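Uncharacterized protein VPA0106 (Vibrio parahaemolyticus, PDB 3U07) is of unknown function but pairs two domains of the DUF1254 and DUF1214 families and is probably exported by way of a signal sequence. Local coordinates at residues E31-Y36 / D237-I242. The protein carries 2 engineered substitutions. Sequence-based numbering, arbitrary orientation.
Sequences EDAYIY and DKYQSI
Tyr239 lays one face of its ring against helix 26-52, over the backbone at Ala33. Ala33 CA lies 3.8 Å from the centroid of the Tyr239 ring and 17° off the ring normal, a CH-pi contact in which a polarised C-H bond meets the pi cloud. Alanine suits this place because its lone methyl lets a flat phenol lie close against the helix backbone: Ala33 CA and Tyr239 CA are 5.4 Å apart. In Tyr239 a chi1 of -46° sets CG beside the backbone N and anti to the carbonyl carbon, and CB of its own neighbour Lys238 lies over the opposite face, toward the rim.

Two side chains of the helix flank the ring. Asp32 offers its CB, 3.7 Å from Tyr239 CE1 and equally near Tyr239 OH, so its methylene does the touching. One turn along the helix, Tyr36 CB comes within 3.5 Å of Tyr239 CE2; the two rings cross obliquely, their planes at 38°. The Tyr36 hydroxyl is hydrogen-bonded to Asp232, and its ring also meets that of Trp235, which ties helix 26-52 to the chain just ahead of Tyr239.

Ala33 CB is shared. It touches Tyr239 CB at 3.8 Å and, at the same distance, CG2 of Ile242, whose branched side chain brings CB, CG1 and CG2 to a single methyl. Ile242 N bonds to Tyr239 O, consistent with both side chains pointing to the helix; Ile242 also reaches Leu29 and Ala30, and Trp215 packs on Ala33 from helix 215-224.

Between 31-36 and 237-242 no hydrogen bond forms; apolar packing and the CH-pi contact hold them together, while the polar tie, Tyr36 to Asp232, lies just outside.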
loop_
_atom_site.group_PDB
_atom_site.type_symbol
_atom_site.label_atom_id
_atom_site.label_comp_id
_atom_site.label_asym_id
_atom_site.label_seq_id
_atom_site.Cartn_x
_atom_site.Cartn_y
_atom_site.Cartn_z
ATOM N N GLU A 31 7.155 24.287 -10.132
ATOM C CA GLU A 31 7.772 23.103 -9.539
ATOM C C GLU A 31 6.894 22.565 -8.412
ATOM O O GLU A 31 6.651 21.360 -8.315
ATOM C CB GLU A 31 9.155 23.429 -8.967
ATOM C CG GLU A 31 9.829 22.225 -8.315
ATOM C CD GLU A 31 11.174 22.561 -7.690
ATOM O OE1 GLU A 31 11.727 23.634 -7.997
ATOM O OE2 GLU A 31 11.684 21.742 -6.898
ATOM N N ASP A 32 6.427 23.462 -7.549
ATOM C CA ASP A 32 5.578 23.044 -6.448
ATOM C C ASP A 32 4.242 22.526 -6.978
ATOM O O ASP A 32 3.685 21.581 -6.435
ATOM C CB ASP A 32 5.348 24.203 -5.474
ATOM C CG ASP A 32 6.621 24.628 -4.762
ATOM O OD1 ASP A 32 7.504 23.771 -4.547
ATOM O OD2 ASP A 32 6.733 25.817 -4.401
ATOM N N ALA A 33 3.734 23.142 -8.042
ATOM C CA ALA A 33 2.463 22.711 -8.624
ATOM C C ALA A 33 2.580 21.268 -9.093
ATOM O O ALA A 33 1.710 20.447 -8.819
ATOM C CB ALA A 33 2.076 23.619 -9.797
ATOM N N TYR A 34 3.665 20.951 -9.795
ATOM C CA TYR A 34 3.843 19.592 -10.265
ATOM C C TYR A 34 4.009 18.612 -9.100
ATOM O O TYR A 34 3.471 17.505 -9.136
ATOM C CB TYR A 34 5.061 19.474 -11.182
ATOM C CG TYR A 34 5.337 18.038 -11.561
ATOM C CD1 TYR A 34 4.571 17.393 -12.532
ATOM C CD2 TYR A 34 6.310 17.298 -10.893
ATOM C CE1 TYR A 34 4.767 16.041 -12.824
ATOM C CE2 TYR A 34 6.512 15.944 -11.179
ATOM C CZ TYR A 34 5.740 15.327 -12.141
ATOM O OH TYR A 34 5.949 13.997 -12.421
ATOM N N ILE A 35 4.759 19.008 -8.074
ATOM C CA ILE A 35 4.973 18.126 -6.933
ATOM C C ILE A 35 3.648 17.815 -6.227
ATOM O O ILE A 35 3.449 16.696 -5.751
ATOM C CB ILE A 35 6.029 18.720 -5.965
ATOM C CG1 ILE A 35 7.421 18.595 -6.608
ATOM C CG2 ILE A 35 6.018 17.968 -4.630
ATOM C CD1 ILE A 35 8.512 19.382 -5.904
ATOM N N TYR A 36 2.740 18.787 -6.169
ATOM C CA TYR A 36 1.422 18.546 -5.569
ATOM C C TYR A 36 0.661 17.565 -6.470
ATOM O O TYR A 36 0.044 16.609 -5.994
ATOM C CB TYR A 36 0.614 19.848 -5.468
ATOM C CG TYR A 36 -0.891 19.633 -5.497
ATOM C CD1 TYR A 36 -1.589 19.211 -4.361
ATOM C CD2 TYR A 36 -1.606 19.788 -6.685
ATOM C CE1 TYR A 36 -2.964 18.941 -4.412
ATOM C CE2 TYR A 36 -2.981 19.523 -6.748
ATOM C CZ TYR A 36 -3.650 19.098 -5.611
ATOM O OH TYR A 36 -4.998 18.818 -5.695
ATOM N N ASP A 237 -5.455 26.504 -4.345
ATOM C CA ASP A 237 -5.491 27.958 -4.369
ATOM C C ASP A 237 -4.121 28.527 -4.739
ATOM O O ASP A 237 -4.025 29.592 -5.347
ATOM C CB ASP A 237 -5.935 28.522 -3.015
ATOM C CG ASP A 237 -7.442 28.416 -2.799
ATOM O OD1 ASP A 237 -8.187 28.322 -3.799
ATOM O OD2 ASP A 237 -7.879 28.441 -1.630
ATOM N N LYS A 238 -3.062 27.803 -4.391
ATOM C CA LYS A 238 -1.700 28.248 -4.679
ATOM C C LYS A 238 -1.253 28.018 -6.125
ATOM O O LYS A 238 -0.540 28.840 -6.704
ATOM C CB LYS A 238 -0.703 27.523 -3.762
ATOM C CG LYS A 238 -0.963 27.658 -2.268
ATOM C CD LYS A 238 0.012 26.806 -1.468
ATOM C CE LYS A 238 -0.212 26.960 0.028
ATOM N NZ LYS A 238 1.066 26.851 0.788
ATOM N N TYR A 239 -1.690 26.909 -6.708
ATOM C CA TYR A 239 -1.256 26.532 -8.047
ATOM C C TYR A 239 -2.182 26.833 -9.217
ATOM O O TYR A 239 -1.970 26.345 -10.326
ATOM C CB TYR A 239 -0.896 25.045 -8.009
ATOM C CG TYR A 239 -0.048 24.706 -6.797
ATOM C CD1 TYR A 239 1.027 25.521 -6.438
ATOM C CD2 TYR A 239 -0.335 23.600 -5.991
ATOM C CE1 TYR A 239 1.797 25.249 -5.309
ATOM C CE2 TYR A 239 0.433 23.314 -4.856
ATOM C CZ TYR A 239 1.497 24.146 -4.523
ATOM O OH TYR A 239 2.268 23.879 -3.416
ATOM N N GLN A 240 -3.183 27.667 -8.976
ATOM C CA GLN A 240 -4.156 28.023 -9.997
ATOM C C GLN A 240 -3.587 28.675 -11.258
ATOM O O GLN A 240 -4.001 28.348 -12.371
ATOM C CB GLN A 240 -5.213 28.936 -9.383
ATOM C CG GLN A 240 -6.460 29.101 -10.223
ATOM C CD GLN A 240 -7.549 29.824 -9.468
ATOM O OE1 GLN A 240 -7.520 31.047 -9.334
ATOM N NE2 GLN A 240 -8.509 29.067 -8.950
ATOM N N SER A 241 -2.648 29.597 -11.095
ATOM C CA SER A 241 -2.061 30.283 -12.244
ATOM C C SER A 241 -1.284 29.324 -13.136
ATOM O O SER A 241 -1.075 29.589 -14.318
ATOM C CB SER A 241 -1.137 31.414 -11.777
ATOM O OG SER A 241 -0.023 30.910 -11.055
ATOM N N ILE A 242 -0.865 28.202 -12.565
ATOM C CA ILE A 242 -0.111 27.209 -13.314
ATOM C C ILE A 242 -1.039 26.412 -14.222
ATOM O O ILE A 242 -0.592 25.807 -15.187
ATOM C CB ILE A 242 0.639 26.243 -12.360
ATOM C CG1 ILE A 242 1.595 27.038 -11.466
ATOM C CG2 ILE A 242 1.411 25.200 -13.156
ATOM C CD1 ILE A 242 2.660 27.819 -12.226
#